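Local structure of glutathione S-transferase family protein (Pseudomonas putida, 3LXZ) at residues N15-K18 against L19-E23; Y146-E150 against Q151-A155; N167-G170 against K171-N175; K186-L189 against Q190-G193. The protein is a glutathione transferase that probably conjugates reduced glutathione to a wide range of hydrophobic electrophiles. All blocks are in the same frame, centred on the assembly; numbering follows the deposited sequence.

Interaction 1 (N15-K18 against L19-E23)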
loop_
_atom_site.group_PDB
_atom_site.type_symbol
_atom_site.label_atom_id
_atom_site.label_comp_id
_atom_site.label_asym_id
_atom_site.label_seq_id
_atom_site.Cartn_x
_atom_site.Cartn_y
_atom_site.Cartn_z
ATOM N N ASN A 15 2.581 13.767 -9.306
ATOM C CA ASN A 15 2.965 13.692 -10.721
ATOM C C ASN A 15 2.470 12.422 -11.427
ATOM O O ASN A 15 2.131 12.436 -12.622
ATOM C CB ASN A 15 4.470 13.959 -10.902
ATOM C CG ASN A 15 4.809 15.440 -10.767
ATOM O OD1 ASN A 15 3.969 16.309 -11.040
ATOM N ND2 ASN A 15 6.036 15.735 -10.352
HETATM N N MSE A 16 2.386 11.332 -10.669
HETATM C CA MSE A 16 1.813 10.080 -11.161
HETATM C C MSE A 16 0.357 10.246 -11.574
HETATM O O MSE A 16 -0.010 9.830 -12.665
HETATM C CB MSE A 16 1.962 8.980 -10.093
HETATM C CG MSE A 16 3.401 8.520 -9.769
HETATM SE SE MSE A 16 3.211 7.401 -8.153
HETATM C CE MSE A 16 4.957 7.701 -7.254
ATOM N N VAL A 17 -0.471 10.863 -10.727
ATOM C CA VAL A 17 -1.849 11.115 -11.134
ATOM C C VAL A 17 -1.908 12.084 -12.310
ATOM O O VAL A 17 -2.666 11.849 -13.259
ATOM C CB VAL A 17 -2.700 11.577 -9.969
ATOM C CG1 VAL A 17 -4.159 11.804 -10.444
ATOM C CG2 VAL A 17 -2.681 10.432 -8.893
ATOM N N LYS A 18 -1.124 13.155 -12.234
ATOM C CA LYS A 18 -1.086 14.162 -13.296
ATOM C C LYS A 18 -0.753 13.541 -14.653
ATOM O O LYS A 18 -1.459 13.821 -15.661
ATOM C CB LYS A 18 -0.115 15.268 -12.910
ATOM C CG LYS A 18 0.063 16.406 -13.915
ATOM C CD LYS A 18 0.740 17.590 -13.191
ATOM C CE LYS A 18 1.058 18.768 -14.120
ATOM N NZ LYS A 18 1.815 19.803 -13.349
ATOM N N LEU A 19 0.261 12.661 -14.697
ATOM C CA LEU A 19 0.573 11.987 -15.957
ATOM C C LEU A 19 -0.588 11.137 -16.464
ATOM O O LEU A 19 -0.847 11.110 -17.668
ATOM C CB LEU A 19 1.846 11.157 -15.854
ATOM C CG LEU A 19 2.401 10.529 -17.139
ATOM C CD1 LEU A 19 2.553 11.582 -18.260
ATOM C CD2 LEU A 19 3.741 9.884 -16.800
ATOM N N ALA A 20 -1.294 10.443 -15.547
ATOM C CA ALA A 20 -2.403 9.564 -15.943
ATOM C C ALA A 20 -3.485 10.422 -16.604
ATOM O O ALA A 20 -4.001 10.057 -17.660
ATOM C CB ALA A 20 -2.990 8.830 -14.710
ATOM N N LEU A 21 -3.800 11.563 -15.979
ATOM C CA LEU A 21 -4.841 12.466 -16.487
ATOM C C LEU A 21 -4.426 13.011 -17.858
ATOM O O LEU A 21 -5.254 13.094 -18.759
ATOM C CB LEU A 21 -5.115 13.614 -15.505
ATOM C CG LEU A 21 -5.772 13.201 -14.172
ATOM C CD1 LEU A 21 -5.701 14.302 -13.142
ATOM C CD2 LEU A 21 -7.203 12.790 -14.399
ATOM N N LEU A 22 -3.157 13.388 -17.998
ATOM C CA LEU A 22 -2.651 13.940 -19.281
ATOM C C LEU A 22 -2.628 12.860 -20.379
ATOM O O LEU A 22 -3.012 13.124 -21.529
ATOM C CB LEU A 22 -1.264 14.557 -19.065
ATOM C CG LEU A 22 -1.188 15.930 -18.401
ATOM C CD1 LEU A 22 0.215 16.202 -17.920
ATOM C CD2 LEU A 22 -1.679 17.064 -19.338
ATOM N N GLU A 23 -2.223 11.639 -20.008
ATOM C CA GLU A 23 -2.107 10.539 -20.947
ATOM C C GLU A 23 -3.497 10.207 -21.478
ATOM O O GLU A 23 -3.691 9.925 -22.678
ATOM C CB GLU A 23 -1.455 9.327 -20.266
ATOM C CG GLU A 23 -1.105 8.158 -21.209
ATOM C CD GLU A 23 -0.052 8.500 -22.288
ATOM O OE1 GLU A 23 0.907 9.237 -22.008
ATOM O OE2 GLU A 23 -0.192 8.008 -23.425
#
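Val17 and Leu21, one helical turn apart, lie side by side and point the same way, with CG1 of Val17 4.0 Å from CD1 of Leu21. The branch that touches owes its place to the valine torsion (chi1 -179°), which sets CG1 anti to the backbone N. On another flank of the turn the methylene CG of Lys18 runs alongside Leu22, 4.0 Å from its CD1, so the lysine joins the apolar row with its stem and carries its charge onward on an extended chain. Four i to i+4 backbone bonds hold these rows in step, among them Leu19 N to Asn15 O at 2.8 Å. Further out, Ile66 and Ile70 of helix 63-73 pack on Val17, while Met16, a selenomethionine, reaches Phe161 of helix 154-174. The Lys18 ammonium forms salt bridges with Asp204 and Glu30, and the Asn15 amide donates to Ser9 O. Helix 12-23 is the crossover helix of a beta-alpha-beta unit in the thioredoxin-like domain, and the Val17 side chain lies about 4 Å from that of the glutathione-binding Thr63. With two carboxylates beside it, the buried amine of Lys18 is likely to stay protonated, while its CG packs on Leu22.

Interaction 2 (Y146-E150 against Q151-A155)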
loop_
_atom_site.group_PDB
_atom_site.type_symbol
_atom_site.label_atom_id
_atom_site.label_comp_id
_atom_site.label_asym_id
_atom_site.label_seq_id
_atom_site.Cartn_x
_atom_site.Cartn_y
_atom_site.Cartn_z
ATOM N N TYR A 146 7.602 -2.204 -20.917
ATOM C CA TYR A 146 6.936 -1.658 -19.734
ATOM C C TYR A 146 6.907 -2.639 -18.567
ATOM O O TYR A 146 7.156 -3.846 -18.732
ATOM C CB TYR A 146 5.513 -1.207 -20.102
ATOM C CG TYR A 146 5.490 -0.239 -21.239
ATOM C CD1 TYR A 146 5.659 1.116 -21.007
ATOM C CD2 TYR A 146 5.286 -0.669 -22.555
ATOM C CE1 TYR A 146 5.645 2.031 -22.060
ATOM C CE2 TYR A 146 5.262 0.252 -23.608
ATOM C CZ TYR A 146 5.454 1.590 -23.343
ATOM O OH TYR A 146 5.427 2.524 -24.360
ATOM N N VAL A 147 6.602 -2.116 -17.384
ATOM C CA VAL A 147 6.690 -2.913 -16.177
ATOM C C VAL A 147 5.963 -4.245 -16.282
ATOM O O VAL A 147 6.560 -5.306 -16.005
ATOM C CB VAL A 147 6.263 -2.154 -14.878
ATOM C CG1 VAL A 147 6.337 -3.100 -13.680
ATOM C CG2 VAL A 147 7.181 -0.976 -14.627
ATOM N N ALA A 148 4.707 -4.191 -16.732
ATOM C CA ALA A 148 3.834 -5.342 -16.651
ATOM C C ALA A 148 3.759 -6.067 -17.958
ATOM O O ALA A 148 3.122 -7.123 -18.035
ATOM C CB ALA A 148 2.418 -4.901 -16.212
ATOM N N GLY A 149 4.414 -5.544 -19.000
ATOM C CA GLY A 149 4.245 -6.183 -20.315
ATOM C C GLY A 149 4.530 -5.262 -21.475
ATOM O O GLY A 149 5.419 -4.446 -21.392
ATOM N N GLU A 150 3.743 -5.398 -22.550
ATOM C CA GLU A 150 3.977 -4.666 -23.802
ATOM C C GLU A 150 3.274 -3.302 -23.927
ATOM O O GLU A 150 3.489 -2.584 -24.910
ATOM C CB GLU A 150 3.634 -5.559 -25.013
ATOM C CG GLU A 150 4.356 -6.923 -24.986
ATOM C CD GLU A 150 4.067 -7.842 -26.176
ATOM O OE1 GLU A 150 3.389 -7.427 -27.147
ATOM O OE2 GLU A 150 4.533 -9.007 -26.137
ATOM N N GLN A 151 2.449 -2.939 -22.939
ATOM C CA GLN A 151 1.685 -1.668 -22.999
ATOM C C GLN A 151 1.879 -0.831 -21.740
ATOM O O GLN A 151 2.046 -1.380 -20.659
ATOM C CB GLN A 151 0.183 -1.923 -23.155
ATOM C CG GLN A 151 -0.231 -2.805 -24.344
ATOM C CD GLN A 151 -0.700 -1.986 -25.529
ATOM O OE1 GLN A 151 0.105 -1.507 -26.337
ATOM N NE2 GLN A 151 -2.012 -1.810 -25.636
ATOM N N LEU A 152 1.819 0.491 -21.894
ATOM C CA LEU A 152 1.850 1.416 -20.757
ATOM C C LEU A 152 0.667 1.109 -19.819
ATOM O O LEU A 152 -0.477 0.979 -20.277
ATOM C CB LEU A 152 1.775 2.874 -21.248
ATOM C CG LEU A 152 1.693 3.928 -20.140
ATOM C CD1 LEU A 152 3.032 3.983 -19.520
ATOM C CD2 LEU A 152 1.350 5.315 -20.688
ATOM N N THR A 153 0.955 0.947 -18.531
ATOM C CA THR A 153 -0.098 0.739 -17.515
ATOM C C THR A 153 0.175 1.616 -16.303
ATOM O O THR A 153 1.228 2.249 -16.228
ATOM C CB THR A 153 -0.179 -0.710 -16.999
ATOM O OG1 THR A 153 1.007 -1.040 -16.254
ATOM C CG2 THR A 153 -0.345 -1.693 -18.127
ATOM N N LEU A 154 -0.773 1.631 -15.344
ATOM C CA LEU A 154 -0.580 2.294 -14.069
ATOM C C LEU A 154 0.740 1.980 -13.379
ATOM O O LEU A 154 1.349 2.851 -12.744
ATOM C CB LEU A 154 -1.738 1.948 -13.110
ATOM C CG LEU A 154 -3.144 2.195 -13.670
ATOM C CD1 LEU A 154 -4.215 1.745 -12.647
ATOM C CD2 LEU A 154 -3.379 3.651 -14.081
ATOM N N ALA A 155 1.173 0.738 -13.461
ATOM C CA ALA A 155 2.425 0.398 -12.803
ATOM C C ALA A 155 3.617 1.176 -13.353
ATOM O O ALA A 155 4.574 1.416 -12.604
ATOM C CB ALA A 155 2.689 -1.107 -12.871
HETATM O O HOH W 1 3.068 -2.049 -17.588
#
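A water bridges Ala148 and Thr153 across the turn: it accepts from Ala148 N at 2.8 Å, lies 2.7 Å from Thr153 OG1, and gives a weak bond to Gln151 O. Thr153 is the N-cap of helix 154-174; with chi1 at 67° its OG1 sits between backbone N and carbonyl carbon and accepts a weak bond from Ala155 N, 3.3 Å away. A threonine suits this place because one hydroxyl can meet both the water and the first turn of the helix. Over the Gln151-Leu152 peptide the Tyr146 ring lies flat, with Leu152 N 3.6 Å above the centre of one face. Ring atom CE1 also meets CB of Leu152 at 4.0 Å, the two side chains crossing at a slant. Val147 and Ala155, both buried, meet CB to CB at 4.2 Å, small enough to let loop and helix come together. Gly149 has backbone angles (phi 157°, psi -142°) that would jam a CB against the preceding carbonyl. An alanine at Tyr146 would remove the ring, and the Gln151-Leu152 peptide would probably lose its flat cover and become freer to move. Asp156 accepts from both Val147 N and Thr153 N, so water, hydroxyl and carboxylate together satisfy backbone groups that no regular secondary structure pairs, tying the loop to the helix start.

Interaction 3 (N167-G170 against K171-N175)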
loop_
_atom_site.group_PDB
_atom_site.type_symbol
_atom_site.label_atom_id
_atom_site.label_comp_id
_atom_site.label_asym_id
_atom_site.label_seq_id
_atom_site.Cartn_x
_atom_site.Cartn_y
_atom_site.Cartn_z
ATOM N N ASN A 167 16.841 5.834 -7.099
ATOM C CA ASN A 167 18.233 5.761 -7.574
ATOM C C ASN A 167 19.073 6.956 -7.112
ATOM O O ASN A 167 20.254 6.795 -6.811
ATOM C CB ASN A 167 18.323 5.569 -9.083
ATOM C CG ASN A 167 19.554 4.763 -9.493
ATOM O OD1 ASN A 167 19.839 3.697 -8.934
ATOM N ND2 ASN A 167 20.277 5.257 -10.481
ATOM N N ALA A 168 18.451 8.125 -6.989
ATOM C CA ALA A 168 19.141 9.287 -6.410
ATOM C C ALA A 168 19.526 9.018 -4.963
ATOM O O ALA A 168 20.680 9.273 -4.579
ATOM C CB ALA A 168 18.272 10.542 -6.516
ATOM N N VAL A 169 18.582 8.492 -4.169
ATOM C CA VAL A 169 18.869 8.076 -2.796
ATOM C C VAL A 169 20.009 7.086 -2.822
ATOM O O VAL A 169 20.952 7.210 -2.032
ATOM C CB VAL A 169 17.620 7.433 -2.081
ATOM C CG1 VAL A 169 18.012 6.672 -0.795
ATOM C CG2 VAL A 169 16.567 8.468 -1.809
ATOM N N GLY A 170 19.928 6.092 -3.704
ATOM C CA GLY A 170 21.005 5.104 -3.809
ATOM C C GLY A 170 22.372 5.763 -3.995
ATOM O O GLY A 170 23.308 5.523 -3.223
ATOM N N LYS A 171 22.487 6.600 -5.017
ATOM C CA LYS A 171 23.782 7.201 -5.328
ATOM C C LYS A 171 24.244 8.170 -4.240
ATOM O O LYS A 171 25.386 8.076 -3.783
ATOM C CB LYS A 171 23.773 7.855 -6.704
ATOM C CG LYS A 171 23.630 6.826 -7.835
ATOM C CD LYS A 171 23.262 7.473 -9.171
ATOM C CE LYS A 171 24.429 8.218 -9.815
ATOM N NZ LYS A 171 24.038 8.726 -11.167
ATOM N N LYS A 172 23.365 9.064 -3.790
ATOM C CA LYS A 172 23.782 10.116 -2.865
ATOM C C LYS A 172 23.961 9.648 -1.421
ATOM O O LYS A 172 24.898 10.088 -0.734
ATOM C CB LYS A 172 22.822 11.323 -2.921
ATOM C CG LYS A 172 22.787 12.024 -4.285
ATOM C CD LYS A 172 21.660 13.066 -4.392
ATOM C CE LYS A 172 22.119 14.487 -3.990
ATOM N NZ LYS A 172 22.911 15.209 -5.051
ATOM N N VAL A 173 23.063 8.774 -0.959
ATOM C CA VAL A 173 23.023 8.357 0.451
ATOM C C VAL A 173 23.691 6.994 0.703
ATOM O O VAL A 173 24.375 6.801 1.710
ATOM C CB VAL A 173 21.550 8.323 0.989
ATOM C CG1 VAL A 173 21.503 7.969 2.485
ATOM C CG2 VAL A 173 20.838 9.641 0.726
ATOM N N LEU A 174 23.480 6.042 -0.190
ATOM C CA LEU A 174 23.850 4.677 0.111
ATOM C C LEU A 174 25.097 4.186 -0.619
ATOM O O LEU A 174 25.575 3.085 -0.339
ATOM C CB LEU A 174 22.666 3.755 -0.176
ATOM C CG LEU A 174 21.369 4.082 0.590
ATOM C CD1 LEU A 174 20.287 3.062 0.260
ATOM C CD2 LEU A 174 21.612 4.099 2.089
ATOM N N ASN A 175 25.589 4.985 -1.565
ATOM C CA ASN A 175 26.718 4.603 -2.440
ATOM C C ASN A 175 26.426 3.352 -3.300
ATOM O O ASN A 175 27.294 2.490 -3.489
ATOM C CB ASN A 175 28.014 4.422 -1.613
ATOM C CG ASN A 175 28.345 5.650 -0.733
ATOM O OD1 ASN A 175 28.440 5.542 0.497
ATOM N ND2 ASN A 175 28.498 6.824 -1.363
#
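The C-terminal end of helix 154-174, in the all-helical domain of the glutathione transferase fold, joins 167-170 to 171-175. Its ordinary turns are tied by Lys171 N to Asn167 O at 2.9 Å and by Lys172 N to Ala168 O at 2.8 Å, the latter nearly straight at 169°. The pattern then widens. Val169 O takes a sound bond from Val173 N at 2.8 Å and a weak one from Leu174 N, a pi-type i to i+5 link. Leu174 N also reaches Gly170 O at 3.1 Å, but stands above that carbonyl plane, as expected where the coil is opening. Among the side chains, Asn167 and Lys171 cross at an angle, ND2 of the amide 3.9 Å from methylene CD of the lysine. The lysine bends at chi3 (74°), while the amide is fixed from outside: its ND2 donates to Asp177 and its OD1 accepts from Leu179 N. CG1 of Val169 meets CB of Val173 at 4.3 Å, and both beta-branched side chains touch Ser112 of helix 109-114, while the buried Leu174 turns to Leu130 of helix 120-140. Gly170 has no side chain, and its backbone pairs with Ile176 just past the helix. Asn175 takes positive phi (61°), which asparagine tolerates better than most residues. A widened last turn followed by a residue in the left-handed conformation is a familiar way for an alpha-helix to end.

Interaction 4 (K186-L189 against Q190-G193)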
loop_
_atom_site.group_PDB
_atom_site.type_symbol
_atom_site.label_atom_id
_atom_site.label_comp_id
_atom_site.label_asym_id
_atom_site.label_seq_id
_atom_site.Cartn_x
_atom_site.Cartn_y
_atom_site.Cartn_z
ATOM N N LYS A 186 16.622 0.474 -16.532
ATOM C CA LYS A 186 17.334 1.651 -17.043
ATOM C C LYS A 186 16.692 2.091 -18.359
ATOM O O LYS A 186 16.394 3.285 -18.566
ATOM C CB LYS A 186 18.844 1.363 -17.195
ATOM C CG LYS A 186 19.728 2.602 -17.109
ATOM C CD LYS A 186 21.192 2.189 -17.245
ATOM C CE LYS A 186 22.114 3.213 -16.627
ATOM N NZ LYS A 186 21.483 4.561 -16.604
ATOM N N ALA A 187 16.401 1.115 -19.218
ATOM C CA ALA A 187 15.829 1.378 -20.524
ATOM C C ALA A 187 14.397 1.917 -20.433
ATOM O O ALA A 187 14.025 2.820 -21.164
ATOM C CB ALA A 187 15.878 0.111 -21.372
ATOM N N LEU A 188 13.608 1.387 -19.494
ATOM C CA LEU A 188 12.229 1.849 -19.340
ATOM C C LEU A 188 12.210 3.295 -18.806
ATOM O O LEU A 188 11.385 4.106 -19.240
ATOM C CB LEU A 188 11.425 0.883 -18.426
ATOM C CG LEU A 188 9.984 1.323 -18.086
ATOM C CD1 LEU A 188 9.146 1.621 -19.341
ATOM C CD2 LEU A 188 9.252 0.244 -17.252
ATOM N N LEU A 189 13.108 3.603 -17.874
ATOM C CA LEU A 189 13.145 4.934 -17.307
ATOM C C LEU A 189 13.444 5.935 -18.416
ATOM O O LEU A 189 12.824 6.986 -18.465
ATOM C CB LEU A 189 14.172 5.035 -16.183
ATOM C CG LEU A 189 13.992 6.234 -15.242
ATOM C CD1 LEU A 189 12.630 6.194 -14.474
ATOM C CD2 LEU A 189 15.125 6.305 -14.237
ATOM N N GLN A 190 14.375 5.624 -19.321
ATOM C CA GLN A 190 14.617 6.559 -20.420
ATOM C C GLN A 190 13.400 6.675 -21.320
ATOM O O GLN A 190 13.078 7.756 -21.783
ATOM C CB GLN A 190 15.804 6.136 -21.258
ATOM C CG GLN A 190 16.234 7.207 -22.268
ATOM C CD GLN A 190 15.514 7.122 -23.588
ATOM O OE1 GLN A 190 14.777 6.173 -23.862
ATOM N NE2 GLN A 190 15.719 8.138 -24.438
ATOM N N LEU A 191 12.723 5.554 -21.549
ATOM C CA LEU A 191 11.541 5.515 -22.406
ATOM C C LEU A 191 10.373 6.380 -21.875
ATOM O O LEU A 191 9.755 7.145 -22.620
ATOM C CB LEU A 191 11.085 4.063 -22.606
ATOM C CG LEU A 191 9.874 3.884 -23.531
ATOM C CD1 LEU A 191 10.099 4.505 -24.912
ATOM C CD2 LEU A 191 9.499 2.412 -23.687
HETATM N N MSE A 192 10.081 6.235 -20.578
HETATM C CA MSE A 192 9.078 7.045 -19.902
HETATM C C MSE A 192 9.534 8.495 -19.931
HETATM O O MSE A 192 8.715 9.393 -19.972
HETATM C CB MSE A 192 8.896 6.589 -18.431
HETATM C CG MSE A 192 8.274 5.188 -18.206
HETATM SE SE MSE A 192 6.594 4.955 -19.135
HETATM C CE MSE A 192 5.459 6.141 -18.080
ATOM N N GLY A 193 10.851 8.720 -19.917
ATOM C CA GLY A 193 11.412 10.106 -20.006
ATOM C C GLY A 193 11.072 10.837 -21.303
ATOM O O GLY A 193 11.072 12.094 -21.352
HETATM O O HOH W 2 14.803 3.481 -23.576
#
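With chi1 at 175°, Leu188 carries its CG anti to the backbone N, and at Met192 (chi1 -67°) CG is instead anti to the carbonyl carbon; the two chains run side by side, CD1 of Leu188 3.8 Å from CG of Met192. The latter residue, a selenomethionine, then bends at chi2 and chi3, as an unbranched chain readily can. CD1 of Leu188 also lies 4.4 Å from CD2 of Leu191, a looser contact. Beneath this ridge, Met192 N donates to Leu188 O at 2.8 Å, a nearly linear bond. Helix 183-193 is amphipathic and belongs to the helical C-terminal domain: Leu188, Leu189 and Met192 rest on helix 154-174, where Phe159 receives Leu188 and Leu189 and Cys160 receives Met192. The exposed flank carries Lys186, Ala187 and Gln190. There a water donates to Ala187 O, 2.6 Å away, and to Gln190 OE1, 2.7 Å away, so the glutamine is linked through the water to a carbonyl of the preceding turn. That same Ala187 O already accepts from Leu191 N, giving it two donors. At the far end Gly193 N bonds to Leu189 O at 3.0 Å; a CB on this residue would be crowded by Gln190 O.

How the interactions relate
Along the chain the four contacts come in series. Interaction 1 lies on helix 12-23 of the thioredoxin-like N-terminal domain, and the other three fall in the helical C-terminal domain. Interactions 2 and 3 mark the two ends of helix 154-174, their centres 26 Å apart, while interaction 4 sits on the next helix, 183-193. Interactions 2 and 4 have centres 12 Å apart and touch, Leu152 CD1 lying 3.6 Å from Met192 CE. Interaction 2 also reaches across the domain boundary, with Leu152 CD2 3.8 Å from Glu23 CG of interaction 1. Leu152 thus links the N-terminal domain, which carries several glutathione-binding residues, to the helical bundle; interaction 3 touches none of the others.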